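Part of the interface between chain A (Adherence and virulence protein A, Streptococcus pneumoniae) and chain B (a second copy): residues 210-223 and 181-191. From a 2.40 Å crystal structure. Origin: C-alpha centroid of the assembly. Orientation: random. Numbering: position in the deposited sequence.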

# COMPACT_ATOMS: atom_id res chain seq x y z
N LEU A 210 5.25 -10.03 -2.44
CA LEU A 210 4.68 -9.31 -1.30
C LEU A 210 5.35 -7.95 -1.11
O LEU A 210 4.67 -6.95 -0.84
CB LEU A 210 4.79 -10.15 -0.03
CG LEU A 210 4.32 -9.47 1.27
CD1 LEU A 210 2.95 -8.87 1.12
CD2 LEU A 210 4.36 -10.44 2.46
N GLU A 211 6.67 -7.89 -1.24
CA GLU A 211 7.35 -6.60 -1.16
C GLU A 211 6.81 -5.65 -2.21
O GLU A 211 6.52 -4.48 -1.91
CB GLU A 211 8.87 -6.76 -1.32
CG GLU A 211 9.55 -5.38 -1.39
CD GLU A 211 11.06 -5.41 -1.54
OE1 GLU A 211 11.66 -6.51 -1.69
OE2 GLU A 211 11.66 -4.31 -1.50
N ARG A 212 6.63 -6.13 -3.44
CA ARG A 212 6.15 -5.28 -4.52
C ARG A 212 4.74 -4.78 -4.23
O ARG A 212 4.45 -3.58 -4.37
CB ARG A 212 6.19 -6.06 -5.84
CG ARG A 212 5.76 -5.32 -7.09
CD ARG A 212 5.43 -6.34 -8.22
NE ARG A 212 4.11 -6.92 -7.99
CZ ARG A 212 2.97 -6.27 -8.22
NH1 ARG A 212 3.01 -5.03 -8.71
NH2 ARG A 212 1.80 -6.84 -7.97
N ILE A 213 3.85 -5.70 -3.83
CA ILE A 213 2.47 -5.36 -3.52
C ILE A 213 2.40 -4.27 -2.46
O ILE A 213 1.59 -3.33 -2.56
CB ILE A 213 1.72 -6.63 -3.06
CG1 ILE A 213 1.25 -7.44 -4.26
CG2 ILE A 213 0.52 -6.26 -2.17
CD1 ILE A 213 -0.07 -6.91 -4.84
N LEU A 214 3.23 -4.37 -1.41
CA LEU A 214 3.22 -3.36 -0.36
C LEU A 214 3.57 -1.98 -0.92
O LEU A 214 2.93 -0.98 -0.59
CB LEU A 214 4.19 -3.77 0.76
CG LEU A 214 3.79 -5.03 1.57
CD1 LEU A 214 4.91 -5.56 2.47
CD2 LEU A 214 2.52 -4.78 2.38
N VAL A 215 4.55 -1.92 -1.82
CA VAL A 215 4.97 -0.63 -2.34
C VAL A 215 3.93 -0.08 -3.31
O VAL A 215 3.59 1.12 -3.27
CB VAL A 215 6.36 -0.73 -2.98
CG1 VAL A 215 6.79 0.62 -3.47
CG2 VAL A 215 7.38 -1.26 -1.96
N SER A 216 3.37 -0.94 -4.17
CA SER A 216 2.45 -0.42 -5.18
C SER A 216 1.10 -0.05 -4.57
O SER A 216 0.40 0.82 -5.11
CB SER A 216 2.29 -1.41 -6.34
OG SER A 216 1.65 -2.61 -5.95
N GLU A 217 0.71 -0.69 -3.46
CA GLU A 217 -0.50 -0.27 -2.77
C GLU A 217 -0.28 1.05 -2.04
O GLU A 217 -1.21 1.87 -1.94
CB GLU A 217 -0.97 -1.36 -1.79
CG GLU A 217 -1.50 -2.64 -2.46
CD GLU A 217 -2.80 -2.39 -3.23
OE1 GLU A 217 -2.75 -2.20 -4.47
OE2 GLU A 217 -3.87 -2.37 -2.59
N LYS A 218 0.93 1.27 -1.53
CA LYS A 218 1.25 2.57 -0.95
C LYS A 218 1.20 3.64 -2.02
O LYS A 218 0.69 4.74 -1.77
CB LYS A 218 2.62 2.53 -0.26
CG LYS A 218 2.58 1.88 1.12
CD LYS A 218 3.91 1.98 1.88
CE LYS A 218 4.99 1.19 1.18
NZ LYS A 218 6.25 1.14 1.97
N LEU A 219 1.67 3.32 -3.23
CA LEU A 219 1.61 4.26 -4.34
C LEU A 219 0.18 4.64 -4.65
O LEU A 219 -0.15 5.82 -4.84
CB LEU A 219 2.29 3.65 -5.56
CG LEU A 219 2.60 4.62 -6.70
CD1 LEU A 219 3.91 4.27 -7.32
CD2 LEU A 219 1.49 4.57 -7.76
N SER A 220 -0.70 3.64 -4.71
CA SER A 220 -2.11 3.86 -4.96
C SER A 220 -2.72 4.75 -3.87
O SER A 220 -3.46 5.69 -4.16
CB SER A 220 -2.82 2.52 -5.03
OG SER A 220 -4.18 2.68 -5.33
N ALA A 221 -2.41 4.44 -2.60
CA ALA A 221 -2.91 5.25 -1.50
C ALA A 221 -2.35 6.65 -1.57
O ALA A 221 -3.04 7.62 -1.21
CB ALA A 221 -2.54 4.62 -0.16
N PHE A 222 -1.11 6.78 -2.05
CA PHE A 222 -0.45 8.08 -2.15
C PHE A 222 -1.16 8.97 -3.16
O PHE A 222 -1.40 10.15 -2.88
CB PHE A 222 1.01 7.88 -2.54
CG PHE A 222 1.83 9.15 -2.51
CD1 PHE A 222 1.79 10.06 -3.56
CD2 PHE A 222 2.69 9.40 -1.45
CE1 PHE A 222 2.57 11.22 -3.54
CE2 PHE A 222 3.46 10.55 -1.42
CZ PHE A 222 3.40 11.46 -2.46
N ARG A 223 -1.45 8.43 -4.34
CA ARG A 223 -2.13 9.19 -5.39
C ARG A 223 -3.50 9.63 -4.93
O ARG A 223 -3.86 10.81 -5.07
CB ARG A 223 -2.25 8.35 -6.67
CG ARG A 223 -0.96 7.95 -7.35
CD ARG A 223 -0.15 9.18 -7.79
NE ARG A 223 0.91 8.83 -8.74
CZ ARG A 223 1.96 9.59 -9.02
NH1 ARG A 223 2.14 10.76 -8.41
NH2 ARG A 223 2.86 9.18 -9.91
N LEU B 181 8.30 7.94 -7.61
CA LEU B 181 7.47 7.77 -6.42
C LEU B 181 7.58 6.36 -5.87
O LEU B 181 7.62 6.16 -4.65
CB LEU B 181 6.01 8.12 -6.75
CG LEU B 181 4.97 7.95 -5.63
CD1 LEU B 181 5.33 8.77 -4.39
CD2 LEU B 181 3.57 8.30 -6.12
N PHE B 182 7.60 5.36 -6.76
CA PHE B 182 7.72 3.96 -6.34
C PHE B 182 9.03 3.74 -5.59
O PHE B 182 9.04 3.19 -4.48
CB PHE B 182 7.62 3.06 -7.58
CG PHE B 182 7.40 1.61 -7.26
CD1 PHE B 182 8.47 0.78 -6.94
CD2 PHE B 182 6.13 1.06 -7.34
CE1 PHE B 182 8.27 -0.57 -6.67
CE2 PHE B 182 5.92 -0.28 -7.06
CZ PHE B 182 6.99 -1.10 -6.73
N GLU B 183 10.14 4.17 -6.19
CA GLU B 183 11.45 4.11 -5.54
C GLU B 183 11.41 4.72 -4.14
O GLU B 183 11.89 4.12 -3.17
CB GLU B 183 12.48 4.82 -6.42
CG GLU B 183 13.77 5.25 -5.73
CD GLU B 183 14.63 6.17 -6.61
OE1 GLU B 183 15.66 6.68 -6.10
OE2 GLU B 183 14.27 6.40 -7.80
N ILE B 184 10.83 5.92 -4.03
CA ILE B 184 10.72 6.59 -2.74
C ILE B 184 9.93 5.75 -1.76
O ILE B 184 10.28 5.64 -0.58
CB ILE B 184 10.10 7.99 -2.91
CG1 ILE B 184 11.06 8.92 -3.65
CG2 ILE B 184 9.73 8.57 -1.57
CD1 ILE B 184 10.48 10.27 -3.94
N LEU B 185 8.82 5.16 -2.21
CA LEU B 185 7.98 4.41 -1.30
C LEU B 185 8.56 3.03 -0.99
O LEU B 185 8.24 2.46 0.05
CB LEU B 185 6.57 4.27 -1.87
CG LEU B 185 5.81 5.56 -2.13
CD1 LEU B 185 4.59 5.24 -2.97
CD2 LEU B 185 5.41 6.26 -0.81
N GLN B 186 9.41 2.50 -1.88
CA GLN B 186 10.04 1.22 -1.63
C GLN B 186 11.18 1.33 -0.63
O GLN B 186 11.42 0.40 0.15
CB GLN B 186 10.58 0.64 -2.94
CG GLN B 186 11.22 -0.74 -2.81
CD GLN B 186 11.17 -1.47 -4.12
OE1 GLN B 186 11.49 -0.89 -5.15
NE2 GLN B 186 10.75 -2.72 -4.11
N THR B 187 11.89 2.45 -0.64
CA THR B 187 13.16 2.57 0.07
C THR B 187 13.16 3.62 1.18
O THR B 187 13.88 3.43 2.16
CB THR B 187 14.29 2.91 -0.90
OG1 THR B 187 14.09 4.23 -1.42
CG2 THR B 187 14.34 1.88 -2.06
N GLN B 188 12.41 4.71 1.06
CA GLN B 188 12.54 5.79 2.03
C GLN B 188 11.67 5.53 3.25
O GLN B 188 10.67 4.81 3.20
CB GLN B 188 12.16 7.13 1.40
CG GLN B 188 13.13 7.61 0.35
CD GLN B 188 14.45 8.04 0.94
OE1 GLN B 188 14.50 8.88 1.85
NE2 GLN B 188 15.53 7.48 0.44
N GLU B 189 12.09 6.10 4.37
CA GLU B 189 11.30 6.04 5.59
C GLU B 189 10.14 7.02 5.45
O GLU B 189 10.35 8.22 5.23
CB GLU B 189 12.16 6.36 6.81
CG GLU B 189 11.95 5.42 7.98
CD GLU B 189 13.05 5.55 9.03
OE1 GLU B 189 14.24 5.39 8.68
OE2 GLU B 189 12.72 5.83 10.21
N LEU B 190 8.92 6.51 5.55
CA LEU B 190 7.75 7.34 5.36
C LEU B 190 7.22 7.90 6.67
O LEU B 190 6.01 7.93 6.89
CB LEU B 190 6.69 6.54 4.63
CG LEU B 190 7.33 5.83 3.42
CD1 LEU B 190 6.32 4.95 2.68
CD2 LEU B 190 8.02 6.84 2.46
N THR B 191 8.12 8.33 7.55
CA THR B 191 7.70 9.09 8.72
C THR B 191 7.19 10.45 8.29
O THR B 191 7.52 10.96 7.21
CB THR B 191 8.84 9.28 9.72
OG1 THR B 191 9.96 9.89 9.07
CG2 THR B 191 9.27 7.96 10.33
O HOH W 1 10.51 -2.36 0.33

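Two aromatic rings, one from each chain, are each covered on a face by a methyl group from the opposite chain. CG1 of Val A215 lies 3.6 Å from the centroid of the Phe B182 ring and only 7° off its normal, while CD1 of Leu B181 lies 3.6 Å from the centroid of the Phe A222 ring, 5° off its normal. These are nearly ideal CH-pi contacts: a slightly positive methyl hydrogen can meet the electron-rich face of a ring, and a small aliphatic group can approach that flat surface closely.

The surfaces that carry these groups are helical. Chain A contributes a continuous helix through 210-223, and chain B the end of a helix, 181-187, followed by a loop. Their axes approach to 9.0 Å with 120° between their N-to-C directions, so the helices cross obliquely rather than run side by side. The backbones come nearest at Val A215 and Gln B186, whose CA atoms are 5.4 Å apart. A beta-branched valine is compact enough for such a place: CG1 of Val A215 reaches not only the Phe B182 ring but also the backbone, 3.6 Å from N of Gln B186.

Two chain B side chains act as knobs. Phe B182 sits among Arg A212, Val A215, Ser A216 and Leu A219. Its CA-to-CB bond points sideways, but the long, flat ring carries its end into the hole. With Val A215 over one face, Leu A219 CD1 and Ser A216 CB lie at the ring edge, CB of Ser A216 3.9 Å from CE2 of Phe B182; serine offers a small side chain beside the wide ring. Leu B185, whose CA-to-CB bond points toward chain A, fills the hole made by Val A215, Lys A218, Leu A219 and Phe A222. CD1 of Leu B185 comes within 3.4 Å of CA of Leu A219, close contact between a branched side chain and the helix backbone itself.

Leu B181 meets several partners. CD1 of Leu B181 covers the face of Phe A222, while CD2 of Leu B181 touches the same ring, 3.6 Å from CD1 of Phe A222, and lies 3.8 Å from CG of Leu A219 and 3.6 Å from CZ of Arg A223, over one face of the guanidinium. That flat group can accept an apolar neighbour on its face while its NH1 and NH2 hydrogen-bond elsewhere in the structure.

Polar contacts accompany this apolar packing. Lys A218 is buried, yet its long chain delivers NZ of Lys A218 to O of Leu B185, a hydrogen bond of 3.1 Å. That carbonyl lies near the end of the chain B helix, and no backbone amide within the stretch bonds to it, so the ammonium gives it a partner. The aliphatic part of the lysine meanwhile helps to enclose Leu B185. At the N-terminal part of the chain A stretch, NE2 of Gln B186 donates to OE2 of Glu A211 at 3.2 Å, an amide-to-carboxylate match made possible by two extended side chains. Water 1 adds a second link, its O lying 2.9 Å from both OE2 of Glu A211 and O of Gln B186.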